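HTH-type transcriptional activator AmpR (Citrobacter freundii, PDB 3KOS) regulates expression of the AmpC beta-lactamase gene as a LysR-family transcription factor, of which this chain is the effector-binding domain. Local coordinates at residues Ser93-Pro98 against Leu102-Leu107; Met119-Glu124 against Thr175-Gly180; Thr141-Ala146 against Gly151-Pro156. All coordinates share one frame; numbering follows the deposited sequence.

Contact 1. Residues Ser93-Pro98 against Leu102-Leu107; sequences SQIQTP and LKFPLL
K103 and F104 reach back to Q94 and I95 across a surface loop of the LysR effector-binding domain, an alpha/beta fold of the periplasmic-binding-protein clan; the loop runs from helix 89-92 to strand 106-109. The polar part of the contact is a single hydrogen bond, from K103 NZ to the carbonyl oxygen Q94 O, at 2.8 Å. The ammonium group meets that oxygen in the carbonyl plane, on a lone pair, with a C=O...N angle of 142°. Because the lysine chain is fully extended beyond CG, its amine spans the gap to the opposite backbone, while CD and CE also pass near the same oxygen.

F104 makes the rest of the contact with the rim of its ring; its apolar partner is I95. The amide of Q94 stands almost perpendicular to the ring, 86° between planes, with Q94 OE1 3.5 Å from F104 CZ at the edge. Next to it on the rim, I95 CG1 lies 3.9 Å from F104 CE2. One ring face carries the lysine stem, K103 CB sitting 3.7 Å above the plane and displaced toward the rim.

Further out, the loop is held by bonds within it and by its neighbours. The amide of Q94 is fixed by its NE2, which bonds to T90 O, and D100 OD2 takes the backbone N-H groups of both Q96 and T97. I95 and P98 rest on F173, while F104 O accepts from H131 NE2. Across the turn of 93-98 itself, Q96 NE2 gives only a weak hydrogen bond to S93 O, at 3.1 Å and bent to 129°.

Contact 2. Residues Met119-Glu124 against Thr175-Gly180; sequences MQTVGE and TQIDLG. Unlike the reference sequence in segment 119-124: T121 (reference Ala), V122 (reference Ala).
T121 and V122, at the Schellman-capped C-terminal end of helix 114-121, pack against T175 and I177 of the loop that leads into strand 181-187 of the effector-binding domain. G123, with phi of 90°, is the C-prime residue of the cap: its N bonds to Q120 O, and E124 N to M119 O at 2.8 Å.

No hydrogen bond crosses between the two segments, and the meeting is one of methyl groups. T175 CG2 touches both helix-end residues, lying 3.7 Å from V122 CG1 and 3.8 Å from T121 CG2. T121 OG1 lies beside the backbone N, chi1 -62°, with CG2 anti to that N; the hydroxyl is then on the side of I177, where T121 OG1 comes within 3.6 Å of I177 CG2. That is a packing contact, since the hydroxyl is hydrogen-bonded to L117 O one turn back in its own helix. V122 CG1 also lies alongside CB and OG1 of T175.

The loop is held in place by its surroundings. T175 O accepts from both S84 OG and W118 NE1, so the same helix whose end carries T121 also grips the loop backbone. I177 pairs by its backbone with M83 of strand 73-86, and its side chain rests on W118. T175 OG1 is hydrogen-bonded to a glycerol, probably from the crystallisation liquor. Just beyond the contact the chain makes an Asx turn, in which G180 N meets D178 OD1 at 2.9 Å, nearly in line with the carboxylate C-O bond.

Contact 3. Residues Thr141-Ala146 against Gly151-Pro156; sequences TMLEAA and GVAIAP
M142, L143 and A146 form the inner face of helix 139-147 and pack on the two small bumps that strand 153-156 presents, the methyl groups of A153 and A155. The helix and strand follow each other in the chain as an alpha-beta unit; the axes of segments 141-146 and 153-156 approach to 8.7 Å, with N-to-C directions 139° apart, well short of antiparallel.

The methyl of A153 fills a hollow between turns of the helix. On one side stands the selenomethionine M142, with SE 3.6 Å and CG 3.7 Å from A153 CB; on another is A146, its CB 3.9 Å away, and L143 CD2 closes in more distantly. M142 leaves the helix stretched: CG anti to the backbone N (chi1 180°) and an extended chi2 carry SE out over the strand, 3.4 Å from I154 O, a close packing contact, with no hydrogen bond, beside A153 CB. The bend at chi3, -56°, turns only the terminal CE. The second bump, A155 CB, meets the branch of L143, with CD2 at 3.8 Å.

Where the helix and the loop before the strand come together, with the CA atoms of A146 and G151 nearest each other, their backbones are joined through a water. It donates to both A146 O and G151 O, at 2.7 Å each, satisfying two buried carbonyls.

The packing lies in the core of the domain. L107 of strand 106-109 wedges against M142, A145, A146 and A153, and A153 and A155 pair by their backbones with L86 and S84 of strand 73-86. I154, pointing away, is covered by W115 and W118 of helix 114-121. On the outer side of helix 139-147, T141 and E144 pack on I24, and A145 on F28, of the second subunit.

How the contacts relate
The three contacts lie together in the same part of the effector-binding domain. Contact 1 closes before the other two begin, whereas contact 3 falls wholly between the two segments of contact 2. Their centres are 13 to 16 Å apart, and each touches the others. Contacts 1 and 2 meet where P98 packs on V122 and E124, and P98 O and L102 on M119. Contacts 1 and 3 share backbone: L107 N and P105 O probably hydrogen-bond to V152, joining strand 106-109 to 151-156. Contacts 2 and 3 touch lightly through I177 and I154. Surface loop, helix end and buried helix-strand core thus form one continuous packed unit.

Contact 1. Residues Ser93-Pro98 against Leu102-Leu107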
ATOM      1  N   SER A  93     -21.442  -6.987  11.971  1.00 23.42           N
ATOM      2  CA  SER A  93     -22.688  -7.603  12.415  1.00 23.15           C
ATOM      3  C   SER A  93     -22.529  -8.229  13.799  1.00 24.70           C
ATOM      4  O   SER A  93     -23.515  -8.535  14.465  1.00 25.82           O
ATOM      5  CB  SER A  93     -23.165  -8.649  11.408  1.00 20.97           C
ATOM      6  OG  SER A  93     -22.362  -9.816  11.467  1.00 24.81           O
ATOM      7  N   GLN A  94     -21.281  -8.417  14.224  1.00 21.18           N
ATOM      8  CA  GLN A  94     -20.987  -9.048  15.504  1.00 20.13           C
ATOM      9  C   GLN A  94     -20.440  -8.036  16.505  1.00 19.60           C
ATOM     10  O   GLN A  94     -19.950  -8.401  17.571  1.00 20.43           O
ATOM     11  CB  GLN A  94     -19.982 -10.178  15.308  1.00 23.68           C
ATOM     12  CG  GLN A  94     -20.478 -11.281  14.383  1.00 25.53           C
ATOM     13  CD  GLN A  94     -19.346 -12.108  13.803  1.00 30.11           C
ATOM     14  OE1 GLN A  94     -18.741 -12.931  14.494  1.00 31.69           O
ATOM     15  NE2 GLN A  94     -19.056 -11.896  12.522  1.00 31.43           N
ATOM     16  N   ILE A  95     -20.516  -6.761  16.144  1.00 21.24           N
ATOM     17  CA  ILE A  95     -19.978  -5.691  16.974  1.00 20.31           C
ATOM     18  C   ILE A  95     -21.080  -4.708  17.341  1.00 23.80           C
ATOM     19  O   ILE A  95     -21.589  -3.976  16.491  1.00 24.14           O
ATOM     20  CB  ILE A  95     -18.810  -4.970  16.262  1.00 20.60           C
ATOM     21  CG1 ILE A  95     -17.639  -5.940  16.093  1.00 18.76           C
ATOM     22  CG2 ILE A  95     -18.388  -3.722  17.024  1.00 18.68           C
ATOM     23  CD1 ILE A  95     -16.533  -5.435  15.175  1.00 19.81           C
ATOM     24  N   GLN A  96     -21.456  -4.712  18.616  1.00 25.22           N
ATOM     25  CA  GLN A  96     -22.489  -3.809  19.113  1.00 24.39           C
ATOM     26  C   GLN A  96     -21.895  -2.780  20.068  1.00 20.72           C
ATOM     27  O   GLN A  96     -22.363  -1.641  20.137  1.00 24.61           O
ATOM     28  CB  GLN A  96     -23.614  -4.601  19.794  1.00 26.80           C
ATOM     29  CG  GLN A  96     -24.533  -5.334  18.818  1.00 33.39           C
ATOM     30  CD  GLN A  96     -23.983  -6.682  18.359  1.00 37.92           C
ATOM     31  OE1 GLN A  96     -23.463  -7.465  19.159  1.00 40.22           O
ATOM     32  NE2 GLN A  96     -24.117  -6.966  17.063  1.00 37.54           N
ATOM     33  N   THR A  97     -20.854  -3.180  20.789  1.00 19.94           N
ATOM     34  CA  THR A  97     -20.154  -2.287  21.702  1.00 19.65           C
ATOM     35  C   THR A  97     -18.648  -2.366  21.450  1.00 19.75           C
ATOM     36  O   THR A  97     -18.167  -3.314  20.847  1.00 20.83           O
ATOM     37  CB  THR A  97     -20.432  -2.655  23.179  1.00 24.40           C
ATOM     38  OG1 THR A  97     -19.796  -3.900  23.490  1.00 26.35           O
ATOM     39  CG2 THR A  97     -21.923  -2.789  23.426  1.00 28.26           C
ATOM     40  N   PRO A  98     -17.895  -1.354  21.902  1.00 20.32           N
ATOM     41  CA  PRO A  98     -16.449  -1.359  21.666  1.00 18.65           C
ATOM     42  C   PRO A  98     -15.745  -2.642  22.114  1.00 21.38           C
ATOM     43  O   PRO A  98     -14.821  -3.089  21.434  1.00 18.24           O
ATOM     44  CB  PRO A  98     -15.967  -0.159  22.478  1.00 19.20           C
ATOM     45  CG  PRO A  98     -17.124   0.793  22.402  1.00 19.46           C
ATOM     46  CD  PRO A  98     -18.356  -0.073  22.462  1.00 20.99           C
ATOM     47  N   LEU A 102     -12.864  -6.863  20.268  1.00 16.68           N
ATOM     48  CA  LEU A 102     -11.862  -7.823  20.724  1.00 17.22           C
ATOM     49  C   LEU A 102     -12.227  -9.284  20.452  1.00 17.32           C
ATOM     50  O   LEU A 102     -11.458 -10.198  20.765  1.00 19.12           O
ATOM     51  CB  LEU A 102     -11.534  -7.591  22.202  1.00 18.86           C
ATOM     52  CG  LEU A 102     -11.009  -6.183  22.472  1.00 20.58           C
ATOM     53  CD1 LEU A 102     -10.775  -5.939  23.950  1.00 24.83           C
ATOM     54  CD2 LEU A 102      -9.726  -5.952  21.678  1.00 20.52           C
ATOM     55  N   LYS A 103     -13.389  -9.508  19.854  1.00 17.54           N
ATOM     56  CA  LYS A 103     -13.704 -10.830  19.333  1.00 17.59           C
ATOM     57  C   LYS A 103     -12.761 -11.151  18.184  1.00 21.03           C
ATOM     58  O   LYS A 103     -12.530 -12.316  17.867  1.00 18.98           O
ATOM     59  CB  LYS A 103     -15.133 -10.871  18.804  1.00 18.06           C
ATOM     60  CG  LYS A 103     -16.216 -10.803  19.855  1.00 21.04           C
ATOM     61  CD  LYS A 103     -17.554 -10.670  19.149  1.00 19.68           C
ATOM     62  CE  LYS A 103     -18.707 -10.584  20.118  1.00 27.04           C
ATOM     63  NZ  LYS A 103     -19.984 -10.491  19.359  1.00 24.46           N
ATOM     64  N   PHE A 104     -12.216 -10.107  17.562  1.00 17.28           N
ATOM     65  CA  PHE A 104     -11.439 -10.265  16.331  1.00 15.00           C
ATOM     66  C   PHE A 104      -9.991  -9.809  16.481  1.00 15.08           C
ATOM     67  O   PHE A 104      -9.654  -9.098  17.427  1.00 14.40           O
ATOM     68  CB  PHE A 104     -12.128  -9.511  15.196  1.00 15.03           C
ATOM     69  CG  PHE A 104     -13.578  -9.858  15.052  1.00 15.88           C
ATOM     70  CD1 PHE A 104     -13.957 -11.046  14.459  1.00 18.13           C
ATOM     71  CD2 PHE A 104     -14.557  -9.018  15.542  1.00 19.44           C
ATOM     72  CE1 PHE A 104     -15.292 -11.382  14.340  1.00 19.62           C
ATOM     73  CE2 PHE A 104     -15.895  -9.349  15.423  1.00 21.00           C
ATOM     74  CZ  PHE A 104     -16.258 -10.533  14.824  1.00 20.65           C
ATOM     75  N   PRO A 105      -9.118 -10.239  15.557  1.00 15.27           N
ATOM     76  CA  PRO A 105      -7.741  -9.740  15.584  1.00 13.59           C
ATOM     77  C   PRO A 105      -7.746  -8.248  15.285  1.00 13.21           C
ATOM     78  O   PRO A 105      -8.699  -7.756  14.692  1.00 12.10           O
ATOM     79  CB  PRO A 105      -7.067 -10.501  14.435  1.00 15.59           C
ATOM     80  CG  PRO A 105      -7.908 -11.721  14.242  1.00 18.92           C
ATOM     81  CD  PRO A 105      -9.310 -11.282  14.532  1.00 15.67           C
ATOM     82  N   LEU A 106      -6.699  -7.548  15.696  1.00 12.61           N
ATOM     83  CA  LEU A 106      -6.623  -6.115  15.478  1.00 12.81           C
ATOM     84  C   LEU A 106      -5.611  -5.806  14.387  1.00 12.58           C
ATOM     85  O   LEU A 106      -4.581  -6.461  14.281  1.00 12.92           O
ATOM     86  CB  LEU A 106      -6.255  -5.396  16.775  1.00 13.79           C
ATOM     87  CG  LEU A 106      -7.243  -5.576  17.941  1.00 14.25           C
ATOM     88  CD1 LEU A 106      -6.703  -4.932  19.207  1.00 15.63           C
ATOM     89  CD2 LEU A 106      -8.609  -4.997  17.584  1.00 11.38           C
ATOM     90  N   LEU A 107      -5.918  -4.806  13.572  1.00 10.62           N
ATOM     91  CA  LEU A 107      -5.003  -4.339  12.543  1.00 10.54           C
ATOM     92  C   LEU A 107      -4.606  -2.926  12.925  1.00  8.48           C
ATOM     93  O   LEU A 107      -5.468  -2.110  13.263  1.00  9.40           O
ATOM     94  CB  LEU A 107      -5.696  -4.310  11.170  1.00  8.85           C
ATOM     95  CG  LEU A 107      -6.529  -5.553  10.814  1.00 12.42           C
ATOM     96  CD1 LEU A 107      -7.165  -5.421   9.433  1.00 11.03           C
ATOM     97  CD2 LEU A 107      -5.714  -6.830  10.891  1.00 10.97           C
TER

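Contact 2. Residues Met119-Glu124 against Thr175-Gly180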
HETATM    1  N   MSE A 119      -9.348   2.697  22.624  1.00 13.91           N
HETATM    2  CA  MSE A 119     -10.066   2.042  23.712  1.00 15.85           C
HETATM    3  C   MSE A 119     -10.133   2.960  24.932  1.00 17.11           C
HETATM    4  O   MSE A 119     -11.191   3.135  25.522  1.00 17.31           O
HETATM    5  CB  MSE A 119      -9.388   0.720  24.093  1.00 15.57           C
HETATM    6  CG  MSE A 119      -9.535  -0.378  23.042  1.00 16.63           C
HETATM    7 SE   MSE A 119     -11.419  -0.839  22.757  1.00 33.24          SE
HETATM    8  CE  MSE A 119     -11.213  -2.223  21.370  1.00 22.46           C
ATOM      9  N   GLN A 120      -8.990   3.522  25.308  1.00 16.47           N
ATOM     10  CA  GLN A 120      -8.915   4.429  26.454  1.00 17.41           C
ATOM     11  C   GLN A 120      -9.912   5.586  26.299  1.00 18.99           C
ATOM     12  O   GLN A 120     -10.623   5.937  27.243  1.00 17.93           O
ATOM     13  CB  GLN A 120      -7.484   4.952  26.602  1.00 21.11           C
ATOM     14  CG  GLN A 120      -7.279   5.979  27.705  1.00 21.69           C
ATOM     15  CD  GLN A 120      -5.845   6.496  27.781  1.00 23.09           C
ATOM     16  OE1 GLN A 120      -5.384   7.239  26.907  1.00 23.93           O
ATOM     17  NE2 GLN A 120      -5.139   6.117  28.839  1.00 27.51           N
ATOM     18  N   THR A 121      -9.983   6.151  25.095  1.00 17.10           N
ATOM     19  CA  THR A 121     -10.880   7.271  24.800  1.00 14.82           C
ATOM     20  C   THR A 121     -12.351   6.920  24.964  1.00 18.06           C
ATOM     21  O   THR A 121     -13.151   7.759  25.386  1.00 17.87           O
ATOM     22  CB  THR A 121     -10.636   7.806  23.367  1.00 13.66           C
ATOM     23  OG1 THR A 121      -9.296   8.303  23.274  1.00 16.90           O
ATOM     24  CG2 THR A 121     -11.609   8.912  23.011  1.00 16.46           C
ATOM     25  N   VAL A 122     -12.718   5.687  24.633  1.00 16.17           N
ATOM     26  CA  VAL A 122     -14.115   5.278  24.763  1.00 16.13           C
ATOM     27  C   VAL A 122     -14.384   4.587  26.100  1.00 19.67           C
ATOM     28  O   VAL A 122     -15.474   4.078  26.327  1.00 24.17           O
ATOM     29  CB  VAL A 122     -14.598   4.370  23.599  1.00 17.65           C
ATOM     30  CG1 VAL A 122     -14.539   5.119  22.282  1.00 16.73           C
ATOM     31  CG2 VAL A 122     -13.784   3.074  23.531  1.00 17.70           C
ATOM     32  N   GLY A 123     -13.383   4.564  26.974  1.00 20.76           N
ATOM     33  CA  GLY A 123     -13.587   4.099  28.336  1.00 20.81           C
ATOM     34  C   GLY A 123     -13.362   2.618  28.568  1.00 27.51           C
ATOM     35  O   GLY A 123     -13.854   2.065  29.549  1.00 29.53           O
ATOM     36  N   GLU A 124     -12.611   1.976  27.677  1.00 21.11           N
ATOM     37  CA  GLU A 124     -12.297   0.555  27.809  1.00 23.78           C
ATOM     38  C   GLU A 124     -10.833   0.368  28.155  1.00 28.27           C
ATOM     39  O   GLU A 124     -10.010   1.259  27.939  1.00 28.25           O
ATOM     40  CB  GLU A 124     -12.593  -0.196  26.511  1.00 21.41           C
ATOM     41  CG  GLU A 124     -14.045  -0.167  26.082  1.00 25.87           C
ATOM     42  CD  GLU A 124     -14.896  -1.170  26.834  1.00 34.58           C
ATOM     43  OE1 GLU A 124     -14.347  -2.191  27.309  1.00 31.11           O
ATOM     44  OE2 GLU A 124     -16.117  -0.934  26.936  1.00 37.05           O
ATOM     45  N   THR A 175     -16.826   7.598  17.580  1.00 14.66           N
ATOM     46  CA  THR A 175     -15.662   8.186  18.237  1.00 17.46           C
ATOM     47  C   THR A 175     -14.396   8.076  17.403  1.00 16.85           C
ATOM     48  O   THR A 175     -14.059   7.005  16.905  1.00 12.68           O
ATOM     49  CB  THR A 175     -15.403   7.567  19.629  1.00 19.40           C
ATOM     50  OG1 THR A 175     -16.533   7.802  20.474  1.00 18.65           O
ATOM     51  CG2 THR A 175     -14.166   8.189  20.267  1.00 17.90           C
ATOM     52  N   GLN A 176     -13.701   9.201  17.260  1.00 17.11           N
ATOM     53  CA  GLN A 176     -12.469   9.254  16.488  1.00 16.69           C
ATOM     54  C   GLN A 176     -11.337   9.836  17.329  1.00 20.99           C
ATOM     55  O   GLN A 176     -11.582  10.644  18.223  1.00 22.05           O
ATOM     56  CB  GLN A 176     -12.659  10.150  15.274  1.00 18.23           C
ATOM     57  CG  GLN A 176     -13.813   9.783  14.383  1.00 15.75           C
ATOM     58  CD  GLN A 176     -13.991  10.790  13.281  1.00 22.06           C
ATOM     59  OE1 GLN A 176     -13.839  10.470  12.102  1.00 24.19           O
ATOM     60  NE2 GLN A 176     -14.292  12.029  13.658  1.00 21.58           N
ATOM     61  N   ILE A 177     -10.100   9.445  17.031  1.00 16.23           N
ATOM     62  CA  ILE A 177      -8.936  10.014  17.712  1.00 16.78           C
ATOM     63  C   ILE A 177      -7.986  10.671  16.709  1.00 19.04           C
ATOM     64  O   ILE A 177      -7.985  10.328  15.527  1.00 13.63           O
ATOM     65  CB  ILE A 177      -8.169   8.963  18.543  1.00 17.37           C
ATOM     66  CG1 ILE A 177      -7.712   7.794  17.664  1.00 15.91           C
ATOM     67  CG2 ILE A 177      -9.033   8.450  19.699  1.00 20.63           C
ATOM     68  CD1 ILE A 177      -6.816   6.786  18.382  1.00 17.51           C
ATOM     69  N   ASP A 178      -7.177  11.612  17.194  1.00 16.31           N
ATOM     70  CA  ASP A 178      -6.208  12.323  16.366  1.00 15.75           C
ATOM     71  C   ASP A 178      -4.801  11.953  16.808  1.00 17.25           C
ATOM     72  O   ASP A 178      -4.370  12.327  17.897  1.00 17.23           O
ATOM     73  CB  ASP A 178      -6.430  13.834  16.504  1.00 18.05           C
ATOM     74  CG  ASP A 178      -5.442  14.666  15.695  1.00 19.46           C
ATOM     75  OD1 ASP A 178      -4.462  14.125  15.141  1.00 17.95           O
ATOM     76  OD2 ASP A 178      -5.650  15.896  15.617  1.00 29.23           O
ATOM     77  N   LEU A 179      -4.097  11.192  15.974  1.00 13.39           N
ATOM     78  CA  LEU A 179      -2.713  10.842  16.247  1.00 12.91           C
ATOM     79  C   LEU A 179      -1.805  11.412  15.159  1.00 14.40           C
ATOM     80  O   LEU A 179      -0.658  10.990  15.007  1.00 14.94           O
ATOM     81  CB  LEU A 179      -2.545   9.322  16.334  1.00 15.84           C
ATOM     82  CG  LEU A 179      -3.377   8.660  17.436  1.00 20.65           C
ATOM     83  CD1 LEU A 179      -3.144   7.149  17.479  1.00 18.30           C
ATOM     84  CD2 LEU A 179      -3.056   9.296  18.780  1.00 19.72           C
ATOM     85  N   GLY A 180      -2.330  12.376  14.409  1.00 12.80           N
ATOM     86  CA  GLY A 180      -1.588  12.987  13.320  1.00 13.95           C
ATOM     87  C   GLY A 180      -2.510  13.514  12.236  1.00 13.98           C
ATOM     88  O   GLY A 180      -3.707  13.214  12.229  1.00 11.90           O
TER

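Contact 3. Residues Thr141-Ala146 against Gly151-Pro156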
ATOM      1  N   THR A 141      -3.084  -0.830   2.467  1.00  7.04           N
ATOM      2  CA  THR A 141      -2.923  -2.280   2.631  1.00  6.79           C
ATOM      3  C   THR A 141      -3.746  -2.781   3.817  1.00  7.24           C
ATOM      4  O   THR A 141      -4.405  -3.824   3.742  1.00  7.48           O
ATOM      5  CB  THR A 141      -1.437  -2.623   2.845  1.00  7.33           C
ATOM      6  OG1 THR A 141      -0.684  -2.137   1.724  1.00  8.46           O
ATOM      7  CG2 THR A 141      -1.234  -4.143   2.984  1.00  5.55           C
HETATM    8  N   MSE A 142      -3.723  -2.037   4.916  1.00  7.21           N
HETATM    9  CA  MSE A 142      -4.503  -2.430   6.091  1.00  6.54           C
HETATM   10  C   MSE A 142      -5.992  -2.592   5.754  1.00  8.29           C
HETATM   11  O   MSE A 142      -6.643  -3.534   6.217  1.00  9.79           O
HETATM   12  CB  MSE A 142      -4.352  -1.391   7.207  1.00  6.90           C
HETATM   13  CG  MSE A 142      -5.133  -1.749   8.435  1.00  9.60           C
HETATM   14 SE   MSE A 142      -5.211  -0.235   9.701  1.00 23.37          SE
HETATM   15  CE  MSE A 142      -3.296   0.108   9.942  1.00 15.24           C
ATOM     16  N   LEU A 143      -6.537  -1.661   4.971  1.00  9.40           N
ATOM     17  CA  LEU A 143      -7.974  -1.689   4.657  1.00  7.87           C
ATOM     18  C   LEU A 143      -8.332  -2.783   3.659  1.00  9.96           C
ATOM     19  O   LEU A 143      -9.475  -3.243   3.619  1.00 10.49           O
ATOM     20  CB  LEU A 143      -8.481  -0.323   4.171  1.00  6.83           C
ATOM     21  CG  LEU A 143      -9.066   0.571   5.274  1.00  8.64           C
ATOM     22  CD1 LEU A 143     -10.372   0.001   5.811  1.00  6.90           C
ATOM     23  CD2 LEU A 143      -8.064   0.787   6.417  1.00  9.28           C
ATOM     24  N   GLU A 144      -7.365  -3.200   2.848  1.00  9.59           N
ATOM     25  CA  GLU A 144      -7.570  -4.381   2.020  1.00  9.94           C
ATOM     26  C   GLU A 144      -7.738  -5.596   2.914  1.00 11.79           C
ATOM     27  O   GLU A 144      -8.640  -6.411   2.705  1.00 10.52           O
ATOM     28  CB  GLU A 144      -6.419  -4.591   1.024  1.00 10.57           C
ATOM     29  CG  GLU A 144      -6.397  -3.567  -0.094  1.00 14.58           C
ATOM     30  CD  GLU A 144      -7.687  -3.581  -0.913  1.00 17.16           C
ATOM     31  OE1 GLU A 144      -8.387  -2.541  -0.947  1.00 21.16           O
ATOM     32  OE2 GLU A 144      -8.001  -4.638  -1.507  1.00 17.52           O
ATOM     33  N   ALA A 145      -6.870  -5.717   3.919  1.00  8.95           N
ATOM     34  CA  ALA A 145      -6.968  -6.832   4.863  1.00  9.61           C
ATOM     35  C   ALA A 145      -8.285  -6.773   5.637  1.00 10.89           C
ATOM     36  O   ALA A 145      -8.920  -7.802   5.865  1.00 12.23           O
ATOM     37  CB  ALA A 145      -5.784  -6.826   5.825  1.00  9.10           C
ATOM     38  N   ALA A 146      -8.690  -5.569   6.043  1.00  9.49           N
ATOM     39  CA  ALA A 146      -9.965  -5.389   6.740  1.00 10.66           C
ATOM     40  C   ALA A 146     -11.171  -5.761   5.870  1.00 12.32           C
ATOM     41  O   ALA A 146     -12.119  -6.392   6.351  1.00 14.13           O
ATOM     42  CB  ALA A 146     -10.103  -3.956   7.272  1.00 10.03           C
ATOM     43  N   GLY A 151      -9.471  -8.729  10.265  1.00 12.76           N
ATOM     44  CA  GLY A 151      -9.535  -8.140  11.586  1.00 12.93           C
ATOM     45  C   GLY A 151     -10.169  -6.771  11.510  1.00  9.88           C
ATOM     46  O   GLY A 151     -10.636  -6.353  10.448  1.00 11.08           O
ATOM     47  N   VAL A 152     -10.205  -6.084  12.644  1.00  9.57           N
ATOM     48  CA  VAL A 152     -10.728  -4.729  12.702  1.00 10.30           C
ATOM     49  C   VAL A 152      -9.563  -3.754  12.588  1.00  9.75           C
ATOM     50  O   VAL A 152      -8.595  -3.849  13.337  1.00 10.45           O
ATOM     51  CB  VAL A 152     -11.486  -4.486  14.020  1.00  9.26           C
ATOM     52  CG1 VAL A 152     -12.010  -3.041  14.080  1.00 10.09           C
ATOM     53  CG2 VAL A 152     -12.634  -5.478  14.147  1.00 10.53           C
ATOM     54  N   ALA A 153      -9.657  -2.843  11.623  1.00 10.55           N
ATOM     55  CA  ALA A 153      -8.614  -1.855  11.382  1.00 10.49           C
ATOM     56  C   ALA A 153      -8.905  -0.568  12.147  1.00  9.45           C
ATOM     57  O   ALA A 153     -10.021  -0.343  12.595  1.00  9.02           O
ATOM     58  CB  ALA A 153      -8.541  -1.546   9.900  1.00  8.97           C
ATOM     59  N   ILE A 154      -7.890   0.265  12.303  1.00 10.77           N
ATOM     60  CA  ILE A 154      -8.117   1.626  12.759  1.00 11.45           C
ATOM     61  C   ILE A 154      -7.286   2.537  11.869  1.00 10.51           C
ATOM     62  O   ILE A 154      -6.073   2.348  11.725  1.00 13.39           O
ATOM     63  CB  ILE A 154      -7.817   1.800  14.276  1.00  9.87           C
ATOM     64  CG1 ILE A 154      -8.203   3.216  14.742  1.00 12.05           C
ATOM     65  CG2 ILE A 154      -6.359   1.460  14.590  1.00 11.39           C
ATOM     66  CD1 ILE A 154      -8.185   3.387  16.264  1.00 12.46           C
ATOM     67  N   ALA A 155      -7.945   3.510  11.249  1.00 11.05           N
ATOM     68  CA  ALA A 155      -7.309   4.304  10.209  1.00 12.41           C
ATOM     69  C   ALA A 155      -8.050   5.616   9.982  1.00 11.02           C
ATOM     70  O   ALA A 155      -9.162   5.797  10.484  1.00 10.97           O
ATOM     71  CB  ALA A 155      -7.233   3.494   8.903  1.00  9.95           C
ATOM     72  N   PRO A 156      -7.435   6.544   9.231  1.00 10.93           N
ATOM     73  CA  PRO A 156      -8.102   7.828   8.972  1.00  9.58           C
ATOM     74  C   PRO A 156      -9.353   7.652   8.117  1.00  9.92           C
ATOM     75  O   PRO A 156      -9.266   7.340   6.929  1.00 10.16           O
ATOM     76  CB  PRO A 156      -7.046   8.624   8.207  1.00 11.71           C
ATOM     77  CG  PRO A 156      -5.743   8.069   8.690  1.00 10.44           C
ATOM     78  CD  PRO A 156      -6.020   6.571   8.814  1.00 12.27           C
TER
HETATM   79  O   HOH W   1     -12.816  -6.405   8.920  1.00 13.07           O